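PDB 4FSP: probable porin from Pseudomonas aeruginosa, which probably acts as an outer-membrane porin, a beta-barrel channel through which small solutes cross. Local coordinates for residues Leu67-Gly78 against Asp104-Arg115; Pro142-Leu150 against Asn161-Ser169. All blocks are in the same frame, centred on the assembly; numbering follows the deposited sequence.

Contact 1: residues Leu67-Gly78 against Asp104-Arg115; sequences LGVGLDLLGKLG and DYARLDATAKLR. With C8E ((hydroxyethyloxy)tri(ethyloxy)octane), chain H; C8E ((hydroxyethyloxy)tri(ethyloxy)octane), chain D.
K113 and D72 meet across two antiparallel strands, two residues apart in register. The strand axes lie 4.5 Å apart. Backbone hydrogen bonds join every second pair, from G68 with R115 to G78 with Y105.

The K113 side chain starts at CB, 4.3 Å from G70 O. Its CG stands between the backbone N and the carbonyl carbon (chi1 59°), which turns the chain across G70. There CG lies 3.4 Å from G70 C, and the glycine leaves room for it. The chain then runs extended. CD passes D72 OD1 at 3.5 Å, and CE lies 3.8 Å from L71 N. NZ ends in a salt bridge with D72 OD1, 2.7 Å long, which uses the syn lone pair of that oxygen. The two side chains cross at about a right angle. NZ also donates to S60 O, so two acceptors fix its position. A water donates to D72 OD2 and takes a weak bond from NZ.

The other face is apolar. V69 and L114 lie side by side, with V69 CG2 3.6 Å from L114 CD2. L73 CD2 rests against A110 CB at 3.8 Å. One detergent molecule lies on this face beside V69, another along G75, L77 and A106.

Along 105-115 polar side chains alternate strictly with apolar ones. On 67-78 the polar face also carries L74 and three glycines. This is the pattern of a transmembrane porin beta-barrel wall, with the apolar face turned to the membrane and the polar face to the lumen.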
# COMPACT_ATOMS: atom_id res chain seq x y z
N LEU A 67 2.80 -15.98 27.47
CA LEU A 67 2.38 -16.15 26.08
C LEU A 67 0.87 -15.86 25.95
O LEU A 67 0.02 -16.63 26.43
CB LEU A 67 2.71 -17.57 25.58
CG LEU A 67 2.23 -17.85 24.14
CD1 LEU A 67 2.95 -16.96 23.17
CD2 LEU A 67 2.45 -19.31 23.78
N GLY A 68 0.54 -14.75 25.31
CA GLY A 68 -0.86 -14.35 25.20
C GLY A 68 -1.45 -14.72 23.86
O GLY A 68 -0.76 -14.65 22.82
N VAL A 69 -2.72 -15.11 23.87
CA VAL A 69 -3.41 -15.52 22.65
C VAL A 69 -4.54 -14.55 22.33
O VAL A 69 -5.26 -14.09 23.24
CB VAL A 69 -3.99 -16.95 22.79
CG1 VAL A 69 -4.55 -17.42 21.46
CG2 VAL A 69 -2.92 -17.91 23.27
N GLY A 70 -4.72 -14.23 21.06
CA GLY A 70 -5.80 -13.33 20.66
C GLY A 70 -6.43 -13.69 19.33
O GLY A 70 -5.99 -14.61 18.63
N LEU A 71 -7.49 -12.96 18.97
CA LEU A 71 -8.23 -13.22 17.74
C LEU A 71 -8.70 -11.91 17.11
O LEU A 71 -9.35 -11.10 17.78
CB LEU A 71 -9.43 -14.11 18.05
CG LEU A 71 -10.41 -14.34 16.89
CD1 LEU A 71 -9.74 -15.12 15.77
CD2 LEU A 71 -11.64 -15.09 17.37
N ASP A 72 -8.36 -11.70 15.84
CA ASP A 72 -8.96 -10.61 15.05
C ASP A 72 -9.94 -11.21 14.06
O ASP A 72 -9.76 -12.35 13.58
CB ASP A 72 -7.91 -9.80 14.27
CG ASP A 72 -6.88 -9.15 15.17
OD1 ASP A 72 -7.17 -9.02 16.38
OD2 ASP A 72 -5.80 -8.75 14.67
N LEU A 73 -10.98 -10.43 13.75
CA LEU A 73 -11.99 -10.86 12.81
C LEU A 73 -12.32 -9.72 11.86
O LEU A 73 -12.55 -8.58 12.28
CB LEU A 73 -13.27 -11.27 13.55
CG LEU A 73 -13.25 -12.64 14.20
CD1 LEU A 73 -14.51 -12.86 15.02
CD2 LEU A 73 -13.15 -13.67 13.10
N LEU A 74 -12.35 -10.03 10.56
CA LEU A 74 -12.79 -9.08 9.56
C LEU A 74 -14.05 -9.60 8.86
O LEU A 74 -14.01 -10.60 8.14
CB LEU A 74 -11.69 -8.84 8.53
CG LEU A 74 -10.71 -7.68 8.76
CD1 LEU A 74 -9.73 -7.56 7.59
CD2 LEU A 74 -11.44 -6.37 8.99
N GLY A 75 -15.17 -8.93 9.09
CA GLY A 75 -16.40 -9.26 8.41
C GLY A 75 -16.67 -8.24 7.32
O GLY A 75 -16.74 -7.03 7.60
N LYS A 76 -16.78 -8.71 6.09
CA LYS A 76 -17.01 -7.81 4.96
C LYS A 76 -18.28 -8.17 4.21
O LYS A 76 -18.53 -9.33 3.88
CB LYS A 76 -15.81 -7.83 4.02
CG LYS A 76 -14.49 -7.51 4.72
CD LYS A 76 -13.32 -8.26 4.11
CE LYS A 76 -12.99 -7.74 2.73
NZ LYS A 76 -11.70 -8.34 2.26
N LEU A 77 -19.10 -7.16 3.94
CA LEU A 77 -20.24 -7.32 3.04
C LEU A 77 -20.17 -6.28 1.92
O LEU A 77 -19.98 -5.08 2.18
CB LEU A 77 -21.56 -7.21 3.81
CG LEU A 77 -22.82 -7.45 2.97
CD1 LEU A 77 -22.85 -8.88 2.45
CD2 LEU A 77 -24.08 -7.14 3.78
N GLY A 78 -20.29 -6.74 0.68
CA GLY A 78 -20.27 -5.86 -0.47
C GLY A 78 -21.47 -6.08 -1.39
O GLY A 78 -21.80 -7.22 -1.73
N ASP A 104 -23.82 -9.60 -4.39
CA ASP A 104 -23.67 -9.76 -2.95
C ASP A 104 -22.34 -10.43 -2.62
O ASP A 104 -22.15 -11.62 -2.88
CB ASP A 104 -24.83 -10.58 -2.36
CG ASP A 104 -24.94 -10.44 -0.85
OD1 ASP A 104 -24.86 -9.29 -0.36
OD2 ASP A 104 -25.11 -11.46 -0.16
N TYR A 105 -21.43 -9.66 -2.04
CA TYR A 105 -20.11 -10.13 -1.65
C TYR A 105 -20.03 -10.26 -0.13
O TYR A 105 -20.32 -9.31 0.60
CB TYR A 105 -19.05 -9.14 -2.16
CG TYR A 105 -17.63 -9.43 -1.74
CD1 TYR A 105 -17.00 -8.66 -0.78
CD2 TYR A 105 -16.92 -10.48 -2.31
CE1 TYR A 105 -15.69 -8.91 -0.40
CE2 TYR A 105 -15.62 -10.74 -1.94
CZ TYR A 105 -15.01 -9.96 -0.98
OH TYR A 105 -13.71 -10.22 -0.60
N ALA A 106 -19.64 -11.44 0.35
CA ALA A 106 -19.63 -11.67 1.79
C ALA A 106 -18.43 -12.49 2.23
O ALA A 106 -18.15 -13.56 1.68
CB ALA A 106 -20.92 -12.35 2.23
N ARG A 107 -17.73 -12.00 3.23
CA ARG A 107 -16.53 -12.69 3.65
C ARG A 107 -16.17 -12.51 5.12
O ARG A 107 -16.35 -11.43 5.70
CB ARG A 107 -15.37 -12.25 2.76
CG ARG A 107 -14.39 -13.35 2.50
CD ARG A 107 -13.59 -13.10 1.24
NE ARG A 107 -12.40 -13.93 1.25
CZ ARG A 107 -11.29 -13.60 1.89
NH1 ARG A 107 -11.23 -12.45 2.54
NH2 ARG A 107 -10.24 -14.41 1.87
N LEU A 108 -15.63 -13.57 5.71
CA LEU A 108 -15.19 -13.52 7.10
C LEU A 108 -13.73 -13.96 7.18
O LEU A 108 -13.41 -15.09 6.81
CB LEU A 108 -16.06 -14.45 7.94
CG LEU A 108 -16.59 -13.90 9.26
CD1 LEU A 108 -17.18 -15.01 10.12
CD2 LEU A 108 -15.49 -13.16 10.01
N ASP A 109 -12.86 -13.09 7.65
CA ASP A 109 -11.45 -13.47 7.81
C ASP A 109 -10.99 -13.44 9.26
O ASP A 109 -11.08 -12.41 9.93
CB ASP A 109 -10.53 -12.59 6.97
CG ASP A 109 -10.65 -12.89 5.50
OD1 ASP A 109 -10.25 -14.00 5.10
OD2 ASP A 109 -11.12 -12.02 4.74
N ALA A 110 -10.49 -14.58 9.72
CA ALA A 110 -10.03 -14.74 11.09
C ALA A 110 -8.52 -14.70 11.15
O ALA A 110 -7.83 -15.15 10.23
CB ALA A 110 -10.53 -16.06 11.67
N THR A 111 -7.99 -14.17 12.25
CA THR A 111 -6.56 -14.15 12.46
C THR A 111 -6.26 -14.49 13.91
O THR A 111 -6.70 -13.78 14.82
CB THR A 111 -5.96 -12.76 12.12
OG1 THR A 111 -6.36 -12.37 10.80
CG2 THR A 111 -4.43 -12.77 12.22
N ALA A 112 -5.55 -15.59 14.14
CA ALA A 112 -5.03 -15.88 15.46
C ALA A 112 -3.79 -15.00 15.69
O ALA A 112 -2.98 -14.76 14.78
CB ALA A 112 -4.67 -17.35 15.61
N LYS A 113 -3.66 -14.49 16.91
CA LYS A 113 -2.47 -13.73 17.25
C LYS A 113 -1.85 -14.22 18.55
O LYS A 113 -2.54 -14.44 19.55
CB LYS A 113 -2.75 -12.22 17.26
CG LYS A 113 -3.82 -11.75 18.23
CD LYS A 113 -4.28 -10.31 17.95
CE LYS A 113 -5.33 -9.88 18.98
NZ LYS A 113 -5.89 -8.51 18.73
N LEU A 114 -0.53 -14.45 18.50
CA LEU A 114 0.23 -14.84 19.67
C LEU A 114 1.26 -13.76 20.00
O LEU A 114 1.91 -13.18 19.13
CB LEU A 114 0.95 -16.17 19.46
CG LEU A 114 0.16 -17.46 19.26
CD1 LEU A 114 1.13 -18.58 18.92
CD2 LEU A 114 -0.61 -17.84 20.50
N ARG A 115 1.41 -13.53 21.30
CA ARG A 115 2.19 -12.43 21.79
C ARG A 115 3.10 -12.96 22.91
O ARG A 115 2.63 -13.61 23.86
CB ARG A 115 1.20 -11.38 22.28
CG ARG A 115 1.78 -10.07 22.60
CD ARG A 115 1.55 -8.97 21.57
NE ARG A 115 2.53 -7.94 21.94
CZ ARG A 115 2.26 -6.87 22.67
NH1 ARG A 115 1.01 -6.60 23.04
NH2 ARG A 115 3.25 -6.03 23.00
C2 C8E H . -19.78 -18.09 2.99
C3 C8E H . -19.73 -16.60 3.29
C4 C8E H . -19.23 -16.36 4.71
C5 C8E H . -20.16 -15.45 5.48
C6 C8E H . -19.59 -14.04 5.57
C7 C8E H . -20.39 -13.16 6.52
C8 C8E H . -19.59 -11.92 6.94
O9 C8E H . -20.35 -10.75 6.74
C10 C8E H . -20.24 -9.84 7.81
C11 C8E H . -20.60 -8.44 7.32
O12 C8E H . -20.84 -7.65 8.47
C13 C8E H . -21.01 -6.28 8.22
C14 C8E H . -21.86 -5.74 9.37
C1 C8E D . -2.52 -21.76 20.59
C2 C8E D . -1.48 -22.08 21.66
C3 C8E D . -1.63 -21.15 22.86
C4 C8E D . -1.52 -21.91 24.17
C5 C8E D . -1.45 -20.97 25.37
C6 C8E D . -0.43 -21.46 26.38
C7 C8E D . -0.01 -20.36 27.35
C8 C8E D . -1.10 -20.05 28.36
O9 C8E D . -0.54 -20.05 29.66
C10 C8E D . 0.56 -19.17 29.77
O HOH W 1 -4.69 -6.93 15.94

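Contact 2: residues Pro142-Leu150 against Asn161-Ser169; sequences PQVFQGALL and NLGRLTEVS
Strands 148-150 and 161-168 run antiparallel, their axes 4.6 Å apart at 177°, and paired backbone bonds link A148 with R164 and L150 with L162. They belong to a beta hairpin of the barrel wall. Toward S169 the regular pairing is broken by a beta bulge: T166 and E167 both stand opposite Q146. T166 N donates to Q146 O, while Q146 N donates to E167 O. G147 is the corner where the chain passes from 145-146 to 148-150. Its phi of 164° is a value that glycine adopts readily.

Before the corner, on the S169 side, F145 and V168 lie side by side and point the same way. V168 CG1 sits over one face of the F145 ring, 3.7 Å from the centroid and 24° off the normal. This is a CH-pi contact, displaced toward the rim, and the nearest ring atom is CE2 at 3.4 Å. L165 CD1 approaches the same ring obliquely, 4.1 Å from CD2. P128, I133 and L179 add to this apolar cluster.

Q146 and E167 cross on the other side of the pair. Their amide and carboxylate planes are almost perpendicular, and the contact is made by Q146 CG, 3.6 Å from E167 OE1. R164 turns from the partner strand and forms salt bridges with E220 and with D198 of the adjoining strand 193-205. Where 142-150 meets the end of 161-169, V144 N donates to S169 OG over 2.8 Å, although S169 is poorly ordered.

At the opposite end, L149 has CG anti to the backbone N, beside its own carbonyl carbon. This lays CD1 across the neighbouring strand, 3.4 Å from L162 O.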
# COMPACT_ATOMS: atom_id res chain seq x y z
N PRO A 142 -9.36 -3.82 0.86
CA PRO A 142 -8.04 -4.34 0.48
C PRO A 142 -8.04 -5.86 0.48
O PRO A 142 -8.82 -6.44 1.24
CB PRO A 142 -7.13 -3.83 1.60
CG PRO A 142 -8.03 -3.69 2.78
CD PRO A 142 -9.39 -3.30 2.24
N GLN A 143 -7.23 -6.49 -0.36
CA GLN A 143 -7.16 -7.95 -0.39
C GLN A 143 -6.68 -8.52 0.95
O GLN A 143 -5.83 -7.91 1.62
CB GLN A 143 -6.23 -8.44 -1.50
CG GLN A 143 -6.81 -8.36 -2.89
CD GLN A 143 -8.21 -8.96 -2.98
OE1 GLN A 143 -9.21 -8.24 -2.92
NE2 GLN A 143 -8.28 -10.28 -3.13
N VAL A 144 -7.21 -9.68 1.33
CA VAL A 144 -6.69 -10.39 2.49
C VAL A 144 -5.89 -11.60 2.06
O VAL A 144 -6.36 -12.40 1.25
CB VAL A 144 -7.81 -10.84 3.44
CG1 VAL A 144 -7.21 -11.53 4.66
CG2 VAL A 144 -8.62 -9.63 3.87
N PHE A 145 -4.66 -11.71 2.58
CA PHE A 145 -3.77 -12.82 2.27
C PHE A 145 -3.81 -13.83 3.41
O PHE A 145 -3.97 -13.45 4.57
CB PHE A 145 -2.33 -12.32 2.06
CG PHE A 145 -2.14 -11.45 0.83
CD1 PHE A 145 -2.55 -10.12 0.83
CD2 PHE A 145 -1.55 -11.96 -0.32
CE1 PHE A 145 -2.39 -9.31 -0.30
CE2 PHE A 145 -1.38 -11.16 -1.46
CZ PHE A 145 -1.81 -9.84 -1.45
N GLN A 146 -3.67 -15.11 3.10
CA GLN A 146 -3.58 -16.11 4.16
C GLN A 146 -2.13 -16.49 4.36
O GLN A 146 -1.38 -16.62 3.39
CB GLN A 146 -4.39 -17.38 3.82
CG GLN A 146 -5.90 -17.15 3.62
CD GLN A 146 -6.61 -16.63 4.86
OE1 GLN A 146 -6.28 -17.02 5.99
NE2 GLN A 146 -7.59 -15.75 4.66
N GLY A 147 -1.74 -16.65 5.62
CA GLY A 147 -0.42 -17.17 5.94
C GLY A 147 -0.07 -16.90 7.39
O GLY A 147 -0.94 -16.91 8.26
N ALA A 148 1.22 -16.69 7.64
CA ALA A 148 1.71 -16.46 8.98
C ALA A 148 2.76 -15.37 8.90
O ALA A 148 3.59 -15.37 8.00
CB ALA A 148 2.34 -17.72 9.55
N LEU A 149 2.71 -14.44 9.84
CA LEU A 149 3.66 -13.34 9.85
C LEU A 149 4.18 -13.10 11.25
O LEU A 149 3.39 -12.91 12.19
CB LEU A 149 3.00 -12.07 9.31
CG LEU A 149 3.85 -10.81 9.33
CD1 LEU A 149 5.09 -10.97 8.45
CD2 LEU A 149 3.01 -9.60 8.89
N LEU A 150 5.50 -13.13 11.40
CA LEU A 150 6.12 -12.92 12.69
C LEU A 150 6.84 -11.59 12.68
O LEU A 150 7.63 -11.30 11.78
CB LEU A 150 7.12 -14.05 12.99
CG LEU A 150 8.00 -13.89 14.24
CD1 LEU A 150 7.16 -14.04 15.51
CD2 LEU A 150 9.11 -14.93 14.23
N ASN A 161 10.99 -8.94 10.77
CA ASN A 161 9.81 -9.69 10.40
C ASN A 161 10.18 -10.84 9.50
O ASN A 161 11.22 -10.82 8.83
CB ASN A 161 8.80 -8.80 9.72
CG ASN A 161 9.35 -8.23 8.45
OD1 ASN A 161 10.18 -7.31 8.48
ND2 ASN A 161 8.92 -8.80 7.32
N LEU A 162 9.31 -11.84 9.49
CA LEU A 162 9.47 -13.06 8.73
C LEU A 162 8.06 -13.55 8.43
O LEU A 162 7.19 -13.51 9.32
CB LEU A 162 10.18 -14.08 9.60
CG LEU A 162 10.53 -15.41 8.94
CD1 LEU A 162 11.58 -15.16 7.87
CD2 LEU A 162 11.01 -16.41 9.99
N GLY A 163 7.80 -14.00 7.21
CA GLY A 163 6.44 -14.41 6.87
C GLY A 163 6.33 -15.36 5.70
O GLY A 163 7.26 -15.50 4.89
N ARG A 164 5.19 -16.03 5.60
CA ARG A 164 4.88 -16.86 4.45
C ARG A 164 3.40 -16.80 4.15
O ARG A 164 2.57 -17.03 5.03
CB ARG A 164 5.35 -18.31 4.67
CG ARG A 164 4.87 -19.28 3.57
CD ARG A 164 5.47 -20.67 3.74
NE ARG A 164 6.59 -20.89 2.83
CZ ARG A 164 6.93 -22.06 2.30
NH1 ARG A 164 6.24 -23.15 2.60
NH2 ARG A 164 7.96 -22.14 1.47
N LEU A 165 3.07 -16.47 2.90
CA LEU A 165 1.68 -16.35 2.47
C LEU A 165 1.37 -17.46 1.49
O LEU A 165 2.26 -17.92 0.76
CB LEU A 165 1.45 -15.01 1.80
CG LEU A 165 2.06 -13.84 2.57
CD1 LEU A 165 1.85 -12.56 1.80
CD2 LEU A 165 1.41 -13.76 3.94
N THR A 166 0.12 -17.91 1.46
CA THR A 166 -0.26 -19.05 0.63
C THR A 166 -1.49 -18.84 -0.24
O THR A 166 -1.76 -19.67 -1.10
CB THR A 166 -0.53 -20.30 1.47
OG1 THR A 166 -1.71 -20.07 2.25
CG2 THR A 166 0.65 -20.60 2.39
N GLU A 167 -2.23 -17.75 -0.01
CA GLU A 167 -3.50 -17.50 -0.72
C GLU A 167 -3.88 -16.02 -0.73
O GLU A 167 -3.49 -15.27 0.17
CB GLU A 167 -4.66 -18.28 -0.06
CG GLU A 167 -4.70 -19.78 -0.34
CD GLU A 167 -5.82 -20.49 0.40
OE1 GLU A 167 -6.11 -20.10 1.55
OE2 GLU A 167 -6.42 -21.43 -0.16
N VAL A 168 -4.65 -15.62 -1.74
CA VAL A 168 -5.26 -14.29 -1.80
C VAL A 168 -6.79 -14.38 -1.89
O VAL A 168 -7.33 -15.34 -2.45
CB VAL A 168 -4.81 -13.49 -3.05
CG1 VAL A 168 -4.39 -12.08 -2.66
CG2 VAL A 168 -3.71 -14.22 -3.81
N SER A 169 -7.48 -13.37 -1.37
CA SER A 169 -8.94 -13.34 -1.42
C SER A 169 -9.47 -13.16 -2.85
O SER A 169 -8.91 -12.39 -3.64
CB SER A 169 -9.48 -12.24 -0.50
OG SER A 169 -8.76 -11.02 -0.63

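How the contacts relate
In sequence contact 1 comes wholly before contact 2, and their centres are 13 Å apart. Strand 119-123 lies between them: it pairs with 105-116 on one side and with 148-152 on the other. Where 142-146 leaves the hairpin, it approaches the polar face of contact 1 directly. D109 OD1 lies 3.2 Å from Q146 NE2. K76 NZ lies 3.6 Å from P142 O, and R107 packs against S169. Detergent touches the apolar face of contact 1. In contact 2 the side chain of N161 is about 7 Å from a bound C8E detergent.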